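Local structure of glycine oxidase (Bacillus cereus ATCC 14579, 7CYX) at residues A[35-38]-A[39-42]; A[310-314]-A[315-319]; A[360-363]-A[364-368]. The protein probably catalyses the FAD-dependent oxidation of glycine by oxygen to glyoxylate, ammonium and hydrogen peroxide, a step that serves thiamine diphosphate biosynthesis. One frame throughout, in Å; residues are numbered along the deposited sequence.

Interaction 1 of 3, residues A[35-38]-A[39-42]. With FAD (flavin-adenine dinucleotide), chain C.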
# COMPACT_ATOMS: atom_id res chain seq x y z
N LYS A 35 -14.85 4.56 -17.47
CA LYS A 35 -15.68 3.52 -18.10
C LYS A 35 -15.49 2.18 -17.38
O LYS A 35 -16.38 1.31 -17.45
CB LYS A 35 -15.42 3.42 -19.60
CG LYS A 35 -13.96 3.24 -20.01
CD LYS A 35 -13.78 2.85 -21.46
CE LYS A 35 -12.32 2.67 -21.82
NZ LYS A 35 -12.12 1.49 -22.69
N GLN A 36 -14.35 2.02 -16.69
CA GLN A 36 -14.07 0.86 -15.84
C GLN A 36 -13.86 1.35 -14.40
O GLN A 36 -14.81 1.75 -13.77
CB GLN A 36 -12.88 0.07 -16.39
CG GLN A 36 -13.16 -0.48 -17.79
CD GLN A 36 -12.58 -1.86 -17.97
OE1 GLN A 36 -11.42 -2.13 -17.63
NE2 GLN A 36 -13.39 -2.76 -18.51
N SER A 37 -12.63 1.31 -13.89
CA SER A 37 -12.35 1.71 -12.52
C SER A 37 -11.17 2.68 -12.49
O SER A 37 -10.50 2.87 -13.51
CB SER A 37 -12.13 0.49 -11.64
OG SER A 37 -10.78 0.07 -11.70
N ILE A 38 -10.93 3.30 -11.34
CA ILE A 38 -9.76 4.16 -11.13
C ILE A 38 -8.51 3.29 -11.31
O ILE A 38 -8.43 2.20 -10.70
CB ILE A 38 -9.76 4.83 -9.75
CG1 ILE A 38 -10.94 5.79 -9.56
CG2 ILE A 38 -8.42 5.51 -9.47
CD1 ILE A 38 -10.99 6.90 -10.57
N ALA A 39 -7.55 3.82 -12.09
CA ALA A 39 -6.27 3.17 -12.39
C ALA A 39 -6.49 1.82 -13.07
O ALA A 39 -5.87 0.85 -12.70
CB ALA A 39 -5.48 2.98 -11.14
N SER A 40 -7.35 1.77 -14.08
CA SER A 40 -7.66 0.52 -14.76
C SER A 40 -6.66 0.25 -15.89
O SER A 40 -6.58 -0.89 -16.34
CB SER A 40 -9.07 0.50 -15.29
OG SER A 40 -9.96 -0.09 -14.35
N GLU A 41 -5.95 1.29 -16.37
CA GLU A 41 -5.24 1.21 -17.65
C GLU A 41 -3.77 1.60 -17.46
O GLU A 41 -3.09 1.00 -16.63
CB GLU A 41 -5.99 2.02 -18.70
CG GLU A 41 -7.39 1.49 -18.98
CD GLU A 41 -7.42 0.12 -19.62
OE1 GLU A 41 -6.35 -0.40 -19.91
OE2 GLU A 41 -8.53 -0.42 -19.83
N ALA A 42 -3.25 2.55 -18.25
CA ALA A 42 -1.81 2.80 -18.24
C ALA A 42 -1.34 3.03 -16.80
O ALA A 42 -0.30 2.54 -16.40
CB ALA A 42 -1.45 3.98 -19.11
PA FAD C . -4.90 6.04 -18.35
O1A FAD C . -4.30 5.63 -17.06
O2A FAD C . -4.99 4.99 -19.42
O5B FAD C . -6.28 6.70 -18.01
C5B FAD C . -7.24 6.86 -19.01
C4B FAD C . -8.53 6.44 -18.36
O4B FAD C . -9.59 7.00 -19.11
C3B FAD C . -8.73 4.94 -18.38
O3B FAD C . -8.92 4.52 -17.01
C2B FAD C . -9.99 4.70 -19.21
O2B FAD C . -10.86 3.76 -18.58
C1B FAD C . -10.65 6.04 -19.17
N9A FAD C . -11.50 6.37 -20.32
C8A FAD C . -11.11 6.39 -21.60
N7A FAD C . -12.13 6.75 -22.40
C5A FAD C . -13.18 7.01 -21.60
C6A FAD C . -14.56 7.44 -21.82
N6A FAD C . -14.95 7.66 -23.10
N1A FAD C . -15.38 7.56 -20.74
C2A FAD C . -14.93 7.30 -19.51
N3A FAD C . -13.67 6.89 -19.23
C4A FAD C . -12.77 6.75 -20.23
N1 FAD C . 5.22 6.91 -16.88
C2 FAD C . 6.19 7.46 -16.08
O2 FAD C . 6.05 8.68 -15.82
N3 FAD C . 7.24 6.75 -15.60
C4 FAD C . 7.34 5.42 -15.86
O4 FAD C . 8.26 4.70 -15.40
C4X FAD C . 6.33 4.78 -16.74
N5 FAD C . 6.39 3.49 -17.07
C5X FAD C . 5.45 2.93 -17.85
C6 FAD C . 5.53 1.58 -18.14
C7 FAD C . 4.58 0.98 -18.95
C7M FAD C . 4.67 -0.49 -19.29
C8 FAD C . 3.47 1.77 -19.47
C8M FAD C . 2.39 1.14 -20.35
C9 FAD C . 3.38 3.09 -19.17
C9A FAD C . 4.32 3.71 -18.38
N10 FAD C . 4.21 5.07 -18.05
C10 FAD C . 5.23 5.62 -17.24
C1' FAD C . 3.19 5.97 -18.61
C2' FAD C . 1.94 6.22 -17.84
O2' FAD C . 1.32 4.95 -17.57
C3' FAD C . 1.03 7.08 -18.70
O3' FAD C . 1.77 8.11 -19.42
C4' FAD C . -0.11 7.57 -17.81
O4' FAD C . -0.67 6.47 -17.06
C5' FAD C . -1.26 8.15 -18.59
O5' FAD C . -2.32 8.34 -17.68
P FAD C . -3.78 8.69 -18.24
O1P FAD C . -3.69 9.69 -19.34
O2P FAD C . -4.66 8.92 -17.05
O3P FAD C . -4.07 7.28 -18.99

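Interaction 2 of 3, residues A[310-314]-A[315-319]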
# COMPACT_ATOMS: atom_id res chain seq x y z
N GLN A 310 0.27 7.48 -26.53
CA GLN A 310 1.02 8.32 -27.45
C GLN A 310 0.11 9.45 -27.96
O GLN A 310 -1.10 9.29 -28.10
CB GLN A 310 1.61 7.51 -28.59
CG GLN A 310 2.46 8.32 -29.58
CD GLN A 310 3.47 9.23 -28.91
OE1 GLN A 310 3.13 10.24 -28.29
NE2 GLN A 310 4.74 8.88 -29.04
N SER A 311 0.76 10.57 -28.22
CA SER A 311 0.11 11.78 -28.76
C SER A 311 0.33 11.78 -30.27
O SER A 311 1.37 11.35 -30.71
CB SER A 311 0.75 12.97 -28.14
OG SER A 311 0.17 14.16 -28.62
N ASN A 312 -0.62 12.29 -31.05
CA ASN A 312 -0.37 12.38 -32.51
C ASN A 312 0.63 13.50 -32.78
O ASN A 312 1.36 13.39 -33.75
CB ASN A 312 -1.65 12.62 -33.30
CG ASN A 312 -2.43 11.35 -33.54
OD1 ASN A 312 -1.93 10.26 -33.36
ND2 ASN A 312 -3.68 11.49 -33.94
N HIS A 313 0.65 14.53 -31.93
CA HIS A 313 1.55 15.70 -32.03
C HIS A 313 2.83 15.48 -31.24
O HIS A 313 3.58 16.45 -31.10
CB HIS A 313 0.80 16.95 -31.59
CG HIS A 313 -0.28 17.33 -32.53
ND1 HIS A 313 -0.20 18.45 -33.31
CD2 HIS A 313 -1.44 16.75 -32.85
CE1 HIS A 313 -1.28 18.54 -34.03
NE2 HIS A 313 -2.05 17.52 -33.77
N GLU A 314 3.02 14.28 -30.69
CA GLU A 314 4.21 13.84 -29.91
C GLU A 314 4.43 14.65 -28.62
O GLU A 314 5.56 14.72 -28.15
CB GLU A 314 5.46 13.87 -30.76
CG GLU A 314 5.53 12.76 -31.77
CD GLU A 314 6.88 12.77 -32.44
OE1 GLU A 314 7.21 13.78 -33.06
OE2 GLU A 314 7.59 11.77 -32.31
N ALA A 315 3.36 15.18 -28.07
CA ALA A 315 3.37 15.98 -26.84
C ALA A 315 1.94 15.97 -26.33
O ALA A 315 1.05 16.02 -27.13
CB ALA A 315 3.82 17.37 -27.16
N PRO A 316 1.70 15.93 -25.01
CA PRO A 316 0.34 15.89 -24.52
C PRO A 316 -0.42 17.18 -24.83
O PRO A 316 0.16 18.22 -24.88
CB PRO A 316 0.55 15.78 -23.01
CG PRO A 316 1.89 16.40 -22.78
CD PRO A 316 2.70 15.97 -23.97
N TYR A 317 -1.72 17.05 -25.03
CA TYR A 317 -2.58 18.23 -25.24
C TYR A 317 -3.07 18.66 -23.87
O TYR A 317 -3.74 17.88 -23.23
CB TYR A 317 -3.77 17.88 -26.13
CG TYR A 317 -3.44 17.06 -27.34
CD1 TYR A 317 -3.46 15.69 -27.28
CD2 TYR A 317 -3.15 17.65 -28.55
CE1 TYR A 317 -3.18 14.92 -28.39
CE2 TYR A 317 -2.86 16.90 -29.67
CZ TYR A 317 -2.89 15.52 -29.59
OH TYR A 317 -2.63 14.74 -30.66
N MET A 318 -2.67 19.84 -23.44
CA MET A 318 -3.07 20.40 -22.13
C MET A 318 -3.59 21.81 -22.38
O MET A 318 -2.77 22.71 -22.54
CB MET A 318 -1.86 20.46 -21.20
CG MET A 318 -1.04 19.21 -21.22
SD MET A 318 -0.48 18.80 -19.58
CE MET A 318 1.19 19.43 -19.65
N GLY A 319 -4.90 21.99 -22.40
CA GLY A 319 -5.43 23.29 -22.75
C GLY A 319 -6.94 23.36 -22.93
O GLY A 319 -7.66 22.38 -22.82

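Interaction 3 of 3, residues A[360-363]-A[364-368]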
# COMPACT_ATOMS: atom_id res chain seq x y z
N LEU A 360 0.02 26.38 -23.04
CA LEU A 360 0.74 25.11 -23.07
C LEU A 360 0.38 24.35 -24.36
O LEU A 360 1.15 23.53 -24.81
CB LEU A 360 0.44 24.34 -21.78
CG LEU A 360 1.64 23.84 -20.95
CD1 LEU A 360 2.84 24.79 -20.95
CD2 LEU A 360 1.20 23.58 -19.52
N LEU A 361 -0.77 24.66 -24.97
CA LEU A 361 -1.09 24.18 -26.33
C LEU A 361 0.02 24.60 -27.30
O LEU A 361 0.67 23.76 -27.93
CB LEU A 361 -2.46 24.73 -26.76
CG LEU A 361 -3.61 23.73 -26.83
CD1 LEU A 361 -3.61 22.76 -25.67
CD2 LEU A 361 -4.95 24.46 -26.91
N ASP A 362 0.23 25.92 -27.38
CA ASP A 362 1.22 26.57 -28.22
C ASP A 362 2.62 26.02 -27.94
O ASP A 362 3.33 25.60 -28.84
CB ASP A 362 1.21 28.09 -27.99
CG ASP A 362 1.21 28.90 -29.27
OD1 ASP A 362 1.97 28.54 -30.21
OD2 ASP A 362 0.45 29.90 -29.33
N SER A 363 3.00 26.03 -26.66
CA SER A 363 4.36 25.72 -26.26
C SER A 363 4.72 24.27 -26.60
O SER A 363 5.85 23.99 -27.01
CB SER A 363 4.54 26.01 -24.79
OG SER A 363 5.75 25.43 -24.30
N LEU A 364 3.80 23.33 -26.36
CA LEU A 364 4.13 21.89 -26.45
C LEU A 364 3.86 21.33 -27.87
O LEU A 364 4.58 20.44 -28.32
CB LEU A 364 3.37 21.12 -25.36
CG LEU A 364 3.66 21.52 -23.91
CD1 LEU A 364 2.82 20.69 -22.96
CD2 LEU A 364 5.15 21.37 -23.56
N LEU A 365 2.87 21.85 -28.59
CA LEU A 365 2.45 21.21 -29.85
C LEU A 365 3.18 21.77 -31.10
O LEU A 365 3.33 21.03 -32.09
CB LEU A 365 0.92 21.31 -29.94
CG LEU A 365 0.17 20.83 -28.70
CD1 LEU A 365 -1.32 21.05 -28.84
CD2 LEU A 365 0.47 19.37 -28.41
N SER A 366 3.67 23.01 -31.08
CA SER A 366 4.46 23.56 -32.22
C SER A 366 5.94 23.22 -32.08
O SER A 366 6.55 23.44 -31.05
CB SER A 366 4.30 25.05 -32.43
OG SER A 366 3.97 25.72 -31.24
N ARG A 367 6.51 22.72 -33.18
CA ARG A 367 7.92 22.50 -33.33
C ARG A 367 8.37 23.17 -34.63
O ARG A 367 7.88 22.86 -35.70
CB ARG A 367 8.22 21.00 -33.30
CG ARG A 367 7.99 20.35 -31.94
CD ARG A 367 6.66 19.63 -31.77
NE ARG A 367 6.65 18.77 -30.59
CZ ARG A 367 7.23 17.58 -30.51
NH1 ARG A 367 7.62 16.95 -31.61
NH2 ARG A 367 7.45 17.02 -29.34
N ARG A 368 9.27 24.15 -34.50
CA ARG A 368 9.98 24.76 -35.61
C ARG A 368 10.81 23.65 -36.29
O ARG A 368 11.68 23.04 -35.66
CB ARG A 368 10.80 25.93 -35.05
CG ARG A 368 11.74 26.62 -36.04
CD ARG A 368 11.05 27.54 -37.04
NE ARG A 368 11.09 28.96 -36.71
CZ ARG A 368 12.14 29.76 -36.89
NH1 ARG A 368 11.97 31.07 -36.98
NH2 ARG A 368 13.35 29.24 -37.00

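Interaction 1 of 3, residues A[35-38]-A[39-42]
Two serine hydroxyls bind each other across a tight turn: Ser37 OG and Ser40 OG lie 2.8 Å apart, and the direction of the proton is not settled. The backbone brings them together. Ile38 has polyproline-like angles while Ala39 takes left-handed ones (phi 60°, psi 47°), the pattern of a type II-like turn, and the CA atoms of Ser37 and Ser40 close to 5.3 Å. The Ser40 hydroxyl also has the methylene of Gln36 beside it, Gln36 CB to Ser40 OG 3.6 Å. This loop follows strand 30-33 of the Rossmann-type sheet and leads into helix 42-45, with the FAD-binding Glu34 just ahead of it; it runs from the adenosine part of the cofactor, touched by Lys35, to the phosphate held by Ala42 N. At the adenosine end Lys35 lays its aliphatic part against the cofactor, CG 3.7 Å from C4A of the adenine. Its CG is lodged between backbone N and carbonyl carbon, which sets CB and CG against the adenine. Lys35 also makes a cation-pi contact with Trp211. At the phosphate end Ala42 N donates to FAD O2A over 3.2 Å at 153°, and Glu41 CB sits 3.2 Å from the same oxygen. The Glu41 chain bends at chi2, and its OE1 forms a salt bridge with Lys274, while Glu41 OE2 stays 4.0 Å from Gln36 OE1, an approach of two acceptor oxygens.

Interaction 2 of 3, residues A[310-314]-A[315-319]
Ser311 and Ala315 meet, and His313 meets Tyr317, round a turn that joins strand 299-311, at the margin of the large mixed sheet, to strand 317-318, at the margin of the FAD-binding sheet. Asn312 and His313 have the backbone angles of a type I beta turn, Glu314 follows in a left-handed conformation (phi 62°), and the chain then enters strand 317-318.

The hydrogen bonds centre on Ser311. Its OG donates to Ala315 O at 2.5 Å, a very short separation whose exact value deserves caution at this resolution. The hydroxyl lies above the carbonyl plane, 50° out of it. With OG anti to the backbone N (chi1 -180°), the same oxygen also faces the turn and receives a weak bond from His313 N, 3.4 Å away, in the manner of an ST turn. A further weak backbone bond runs from Glu314 N to Ser311 O.

The aromatic rings of His313 and Tyr317 meet obliquely, their centroids 5.5 Å apart. Trp223 stacks on Tyr317 and also meets the His313 ring, while Leu365 of helix 360-365 packs against both residues.

Polar and apolar contacts converge at the end of Tyr317. Its OH is bonded to Gly224 O, and Ser311 OG approaches the ring obliquely, 3.4 Å from Tyr317 CE1. At the ring edge, near both ring planes, His313 CD2 lies 3.2 Å from Tyr317 OH.

Interaction 3 of 3, residues A[360-363]-A[364-368]
Leu360 packs against Leu364, and Leu361 against Leu365, each partner one helical turn from the other, while Asp362 and, just past the helix end, Ser366 are exposed.

On the packed side each pair lies alongside, its two side chains pointing the same way. Leu360 CG meets Leu364 CD1 at 3.9 Å, and Leu361 CG meets Leu365 CD1 at 4.1 Å. Both second partners place CG anti to the carbonyl carbon (chi1 -61° in Leu364), which folds the branch back over the preceding turn and brings Leu364 CG to 3.3 Å from Leu360 O. Ordinary helical bonds run beneath: Leu364 N to Leu360 O, 3.1 Å, and Leu365 N to Leu361 O, 3.0 Å. Beyond the pairs, the buried Leu360 and Leu364 reach Leu65 of helix 61-70 and Met318, whereas Leu361 and Leu365, partly exposed, lie against Trp223.

The other side is polar and more loosely held. Asp362 O is approached by two donors of Ser366: its OG at 2.5 Å, too short to be taken at face value, and its N through a weak bond that is nevertheless fairly straight (161°). Ser366 is where the backbone leaves helical angles. Beyond it, Arg367 NE makes a weak bond back to Leu364 O, 3.5 Å away, and its guanidinium group forms a long, weak ion pair with Glu314.

Such a division, with a serine whose N, weakly, and perhaps OG meet the last turn's carbonyl, is consistent with the C-terminal end of a short amphipathic helix.

How the interactions relate
The three contacts follow one another along the chain. Interactions 1 and 2 both adjoin the FAD-binding sheet: the first follows strand 30-33, next to the edge strand 172-174, and the second enters the opposite edge strand, 317-318, from the large mixed sheet. Their centres are about 20 Å apart and their nearest atoms about 8 Å, without touching. Interaction 3, on helix 360-365, lies about 29 Å from interaction 1 between centres but only about 9 Å from interaction 2, which it touches: Ala315 CB is 3.4 Å from Leu364 O. Interaction 1 meets the cofactor directly, through Lys35 and Ala42 N, whereas 310-319 joins the two sheets and the C-terminal helix packs against that junction.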